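Local coordinates for beta-galactosidase (Trichoderma reesei, PDB 3OG2), which probably hydrolyses terminal non-reducing beta-D-galactose residues from beta-D-galactosides, as a family 35 glycoside hydrolase, at residues Tyr706-Phe719 against Ser818-Glu830. Numbering follows the deposited sequence.
Sequences YGFHAGTLLFRGRF and SISWKLTGNLGGE
The ring of Phe708 lies flat on the backbone where segment 818-830 leaves its strand: Gly825 N sits 3.1 Å above the plane, over the centre, with Thr824 CA over the same face, while Tyr706 O lies over the opposite one. At the rim, Phe708 CE1 comes 3.2 Å from Asn826 O, and Phe708 CE2 touches Leu823 CG. With an alanine here, the Thr824-Gly825 peptide would probably lose its aromatic cover and a gap open beside Leu823. Leu823, its chi1 of 86° holding CG between backbone N and carbonyl carbon, lays CD2 over the Tyr706 ring and brings CD1 to 3.7 Å from Phe715 CE2. From here strand 820-824 runs antiparallel to strand 713-719 as an outermost strand of a five-stranded sheet in an all-beta domain, strand 713-719 being paired on its other side with strand 775-782. Farther along, Gly717 lets the Trp821 ring settle against the backbone, with Gly717 CA 3.5 Å above its plane. On the sheet face opposite Trp821, Arg716, Arg718 and Lys822 converge on Asp677. Beyond the strands, two waters join Asn826 OD1 to the backbone of Gly707, His709 and Ala710. His709 NE2 donates in its ring plane to the anti lone pair of Glu830 OE2 (2.7 Å, 162°), an oxygen also salt-bridged to Arg134.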
loop_
_atom_site.group_PDB
_atom_site.type_symbol
_atom_site.label_atom_id
_atom_site.label_comp_id
_atom_site.label_asym_id
_atom_site.label_seq_id
_atom_site.Cartn_x
_atom_site.Cartn_y
_atom_site.Cartn_z
ATOM N N TYR A 706 -8.883 -16.779 25.603
ATOM C CA TYR A 706 -8.319 -18.125 25.601
ATOM C C TYR A 706 -7.173 -18.247 24.599
ATOM O O TYR A 706 -6.707 -19.364 24.315
ATOM C CB TYR A 706 -9.434 -19.118 25.247
ATOM C CG TYR A 706 -10.559 -19.104 26.271
ATOM C CD1 TYR A 706 -11.629 -18.226 26.127
ATOM C CD2 TYR A 706 -10.532 -19.968 27.343
ATOM C CE1 TYR A 706 -12.667 -18.203 27.053
ATOM C CE2 TYR A 706 -11.593 -19.952 28.289
ATOM C CZ TYR A 706 -12.644 -19.090 28.131
ATOM O OH TYR A 706 -13.658 -19.099 29.076
ATOM N N GLY A 707 -6.712 -17.098 24.069
ATOM C CA GLY A 707 -5.558 -17.155 23.171
ATOM C C GLY A 707 -5.876 -17.277 21.705
ATOM O O GLY A 707 -4.924 -17.533 20.914
ATOM N N PHE A 708 -7.145 -17.123 21.304
ATOM C CA PHE A 708 -7.559 -17.294 19.923
ATOM C C PHE A 708 -7.858 -15.918 19.318
ATOM O O PHE A 708 -8.889 -15.335 19.697
ATOM C CB PHE A 708 -8.805 -18.194 19.829
ATOM C CG PHE A 708 -8.536 -19.576 20.421
ATOM C CD1 PHE A 708 -7.571 -20.410 19.876
ATOM C CD2 PHE A 708 -9.298 -19.988 21.514
ATOM C CE1 PHE A 708 -7.384 -21.660 20.422
ATOM C CE2 PHE A 708 -9.098 -21.214 22.100
ATOM C CZ PHE A 708 -8.124 -22.048 21.527
ATOM N N HIS A 709 -7.015 -15.467 18.404
ATOM C CA HIS A 709 -7.115 -14.089 17.904
ATOM C C HIS A 709 -7.422 -13.994 16.422
ATOM O O HIS A 709 -7.567 -12.859 15.922
ATOM C CB HIS A 709 -5.756 -13.340 18.138
ATOM C CG HIS A 709 -5.345 -13.502 19.573
ATOM N ND1 HIS A 709 -6.196 -13.166 20.634
ATOM C CD2 HIS A 709 -4.206 -14.057 20.064
ATOM C CE1 HIS A 709 -5.531 -13.478 21.754
ATOM N NE2 HIS A 709 -4.337 -14.001 21.440
ATOM N N ALA A 710 -7.462 -15.114 15.724
ATOM C CA ALA A 710 -7.436 -15.116 14.266
ATOM C C ALA A 710 -8.533 -16.046 13.699
ATOM O O ALA A 710 -8.665 -17.212 14.086
ATOM C CB ALA A 710 -6.100 -15.647 13.752
ATOM N N GLY A 711 -9.236 -15.556 12.686
ATOM C CA GLY A 711 -10.121 -16.413 11.906
ATOM C C GLY A 711 -11.305 -16.946 12.669
ATOM O O GLY A 711 -11.786 -16.408 13.691
ATOM N N THR A 712 -11.840 -18.066 12.128
ATOM C CA THR A 712 -13.122 -18.531 12.591
ATOM C C THR A 712 -12.998 -19.221 13.957
ATOM O O THR A 712 -12.068 -19.981 14.217
ATOM C CB THR A 712 -13.659 -19.566 11.556
ATOM O OG1 THR A 712 -13.553 -19.027 10.249
ATOM C CG2 THR A 712 -15.110 -19.967 11.832
ATOM N N LEU A 713 -13.973 -18.971 14.830
ATOM C CA LEU A 713 -14.075 -19.612 16.131
ATOM C C LEU A 713 -15.237 -20.599 16.162
ATOM O O LEU A 713 -16.244 -20.409 15.455
ATOM C CB LEU A 713 -14.358 -18.532 17.193
ATOM C CG LEU A 713 -13.329 -17.410 17.309
ATOM C CD1 LEU A 713 -13.793 -16.429 18.392
ATOM C CD2 LEU A 713 -11.940 -17.982 17.602
ATOM N N LEU A 714 -15.112 -21.628 16.993
ATOM C CA LEU A 714 -16.198 -22.558 17.232
ATOM C C LEU A 714 -16.436 -22.696 18.729
ATOM O O LEU A 714 -15.487 -22.705 19.501
ATOM C CB LEU A 714 -15.992 -23.938 16.631
ATOM C CG LEU A 714 -16.057 -24.025 15.105
ATOM C CD1 LEU A 714 -14.730 -23.679 14.482
ATOM C CD2 LEU A 714 -16.506 -25.437 14.681
ATOM N N PHE A 715 -17.697 -22.836 19.082
ATOM C CA PHE A 715 -18.101 -23.042 20.464
ATOM C C PHE A 715 -18.995 -24.263 20.541
ATOM O O PHE A 715 -19.812 -24.477 19.637
ATOM C CB PHE A 715 -18.908 -21.860 21.009
ATOM C CG PHE A 715 -18.107 -20.571 20.962
ATOM C CD1 PHE A 715 -18.013 -19.807 19.784
ATOM C CD2 PHE A 715 -17.428 -20.155 22.083
ATOM C CE1 PHE A 715 -17.189 -18.686 19.772
ATOM C CE2 PHE A 715 -16.629 -19.014 22.136
ATOM C CZ PHE A 715 -16.530 -18.311 20.954
ATOM N N ARG A 716 -18.860 -25.037 21.604
ATOM C CA ARG A 716 -19.745 -26.211 21.798
ATOM C C ARG A 716 -20.357 -26.083 23.191
ATOM O O ARG A 716 -19.609 -26.023 24.185
ATOM C CB ARG A 716 -18.958 -27.527 21.668
ATOM C CG ARG A 716 -18.619 -27.727 20.191
ATOM C CD ARG A 716 -17.790 -28.925 19.972
ATOM N NE ARG A 716 -18.293 -30.211 20.418
ATOM C CZ ARG A 716 -19.148 -30.961 19.737
ATOM N NH1 ARG A 716 -19.691 -30.471 18.607
ATOM N NH2 ARG A 716 -19.512 -32.182 20.120
ATOM N N GLY A 717 -21.670 -25.959 23.214
ATOM C CA GLY A 717 -22.369 -25.774 24.461
ATOM C C GLY A 717 -23.244 -26.972 24.813
ATOM O O GLY A 717 -24.166 -27.321 24.044
ATOM N N ARG A 718 -22.974 -27.601 25.957
ATOM C CA ARG A 718 -23.750 -28.747 26.414
ATOM C C ARG A 718 -24.875 -28.303 27.352
ATOM O O ARG A 718 -24.615 -27.508 28.284
ATOM C CB ARG A 718 -22.857 -29.694 27.204
ATOM C CG ARG A 718 -22.006 -30.602 26.347
ATOM C CD ARG A 718 -20.933 -31.260 27.191
ATOM N NE ARG A 718 -20.199 -32.333 26.533
ATOM C CZ ARG A 718 -19.282 -32.187 25.602
ATOM N NH1 ARG A 718 -18.946 -30.957 25.160
ATOM N NH2 ARG A 718 -18.676 -33.265 25.083
ATOM N N PHE A 719 -26.063 -28.842 27.161
ATOM C CA PHE A 719 -27.120 -28.617 28.127
ATOM C C PHE A 719 -27.971 -29.881 28.248
ATOM O O PHE A 719 -27.957 -30.732 27.324
ATOM C CB PHE A 719 -28.020 -27.426 27.733
ATOM C CG PHE A 719 -28.877 -27.615 26.486
ATOM C CD1 PHE A 719 -28.376 -27.216 25.230
ATOM C CD2 PHE A 719 -30.165 -28.154 26.568
ATOM C CE1 PHE A 719 -29.210 -27.382 24.111
ATOM C CE2 PHE A 719 -30.960 -28.337 25.465
ATOM C CZ PHE A 719 -30.483 -27.922 24.217
ATOM N N SER A 818 -28.879 -24.120 32.113
ATOM C CA SER A 818 -27.446 -23.859 32.084
ATOM C C SER A 818 -26.791 -24.525 30.884
ATOM O O SER A 818 -27.162 -25.609 30.463
ATOM C CB SER A 818 -26.830 -24.461 33.370
ATOM O OG SER A 818 -27.170 -23.555 34.410
ATOM N N ILE A 819 -25.775 -23.886 30.344
ATOM C CA ILE A 819 -24.954 -24.422 29.254
ATOM C C ILE A 819 -23.511 -24.389 29.727
ATOM O O ILE A 819 -23.069 -23.358 30.266
ATOM C CB ILE A 819 -25.082 -23.605 27.967
ATOM C CG1 ILE A 819 -26.575 -23.485 27.542
ATOM C CG2 ILE A 819 -24.201 -24.211 26.899
ATOM C CD1 ILE A 819 -26.742 -22.620 26.295
ATOM N N SER A 820 -22.813 -25.503 29.534
ATOM C CA SER A 820 -21.357 -25.566 29.774
ATOM C C SER A 820 -20.668 -25.604 28.427
ATOM O O SER A 820 -21.168 -26.245 27.491
ATOM C CB SER A 820 -20.953 -26.758 30.647
ATOM O OG SER A 820 -21.113 -27.955 29.942
ATOM N N TRP A 821 -19.503 -24.917 28.340
ATOM C CA TRP A 821 -18.946 -24.605 27.037
ATOM C C TRP A 821 -17.526 -25.078 26.828
ATOM O O TRP A 821 -16.702 -25.078 27.758
ATOM C CB TRP A 821 -18.931 -23.090 26.885
ATOM C CG TRP A 821 -20.278 -22.437 26.849
ATOM C CD1 TRP A 821 -20.946 -21.903 27.943
ATOM C CD2 TRP A 821 -21.104 -22.231 25.701
ATOM N NE1 TRP A 821 -22.149 -21.377 27.521
ATOM C CE2 TRP A 821 -22.281 -21.558 26.166
ATOM C CE3 TRP A 821 -20.966 -22.552 24.329
ATOM C CZ2 TRP A 821 -23.312 -21.192 25.309
ATOM C CZ3 TRP A 821 -22.020 -22.178 23.451
ATOM C CH2 TRP A 821 -23.166 -21.511 23.975
ATOM N N LYS A 822 -17.199 -25.371 25.581
ATOM C CA LYS A 822 -15.834 -25.550 25.099
ATOM C C LYS A 822 -15.695 -24.636 23.865
ATOM O O LYS A 822 -16.709 -24.204 23.265
ATOM C CB LYS A 822 -15.566 -26.989 24.664
ATOM C CG LYS A 822 -15.839 -27.959 25.810
ATOM C CD LYS A 822 -15.306 -29.336 25.451
ATOM C CE LYS A 822 -15.674 -30.353 26.547
ATOM N NZ LYS A 822 -14.975 -31.651 26.272
ATOM N N LEU A 823 -14.437 -24.303 23.522
ATOM C CA LEU A 823 -14.250 -23.426 22.345
ATOM C C LEU A 823 -12.942 -23.755 21.678
ATOM O O LEU A 823 -12.037 -24.339 22.277
ATOM C CB LEU A 823 -14.329 -21.939 22.709
ATOM C CG LEU A 823 -13.004 -21.281 23.188
ATOM C CD1 LEU A 823 -13.190 -19.768 23.212
ATOM C CD2 LEU A 823 -12.510 -21.806 24.540
ATOM N N THR A 824 -12.831 -23.331 20.414
ATOM C CA THR A 824 -11.527 -23.313 19.769
ATOM C C THR A 824 -11.466 -22.196 18.717
ATOM O O THR A 824 -12.453 -21.884 18.061
ATOM C CB THR A 824 -11.196 -24.648 19.088
ATOM O OG1 THR A 824 -9.806 -24.642 18.732
ATOM C CG2 THR A 824 -12.050 -24.905 17.832
ATOM N N GLY A 825 -10.235 -21.699 18.572
ATOM C CA GLY A 825 -9.808 -21.003 17.373
ATOM C C GLY A 825 -8.662 -21.842 16.752
ATOM O O GLY A 825 -8.713 -23.077 16.768
ATOM N N ASN A 826 -7.647 -21.159 16.210
ATOM C CA ASN A 826 -6.540 -21.881 15.570
ATOM C C ASN A 826 -5.921 -22.838 16.593
ATOM O O ASN A 826 -5.802 -22.503 17.794
ATOM C CB ASN A 826 -5.483 -20.881 15.089
ATOM C CG ASN A 826 -4.726 -20.182 16.219
ATOM O OD1 ASN A 826 -5.293 -19.270 16.869
ATOM N ND2 ASN A 826 -3.489 -20.590 16.470
ATOM N N LEU A 827 -5.523 -23.997 16.113
ATOM C CA LEU A 827 -4.982 -24.999 17.020
ATOM C C LEU A 827 -3.785 -24.438 17.786
ATOM O O LEU A 827 -2.817 -23.968 17.171
ATOM C CB LEU A 827 -4.552 -26.232 16.220
ATOM C CG LEU A 827 -4.038 -27.400 17.094
ATOM C CD1 LEU A 827 -5.164 -27.972 17.915
ATOM C CD2 LEU A 827 -3.454 -28.497 16.175
ATOM N N GLY A 828 -3.831 -24.565 19.126
ATOM C CA GLY A 828 -2.707 -24.099 19.923
ATOM C C GLY A 828 -2.870 -22.678 20.414
ATOM O O GLY A 828 -2.152 -22.256 21.314
ATOM N N GLY A 829 -3.781 -21.897 19.772
ATOM C CA GLY A 829 -3.917 -20.490 20.144
ATOM C C GLY A 829 -2.606 -19.738 19.980
ATOM O O GLY A 829 -2.047 -19.696 18.857
ATOM N N GLU A 830 -2.090 -19.109 21.049
ATOM C CA GLU A 830 -0.838 -18.369 20.977
ATOM C C GLU A 830 0.337 -19.310 20.808
ATOM O O GLU A 830 1.389 -18.815 20.350
ATOM C CB GLU A 830 -0.641 -17.496 22.240
ATOM C CG GLU A 830 -1.702 -16.376 22.195
ATOM C CD GLU A 830 -1.997 -15.728 23.512
ATOM O OE1 GLU A 830 -1.374 -16.012 24.566
ATOM O OE2 GLU A 830 -2.913 -14.876 23.524
HETATM O O HOH W 1 -4.537 -17.040 18.201
HETATM O O HOH W 2 -7.782 -18.222 16.474
HETATM O O HOH W 3 -19.486 -28.297 26.024
#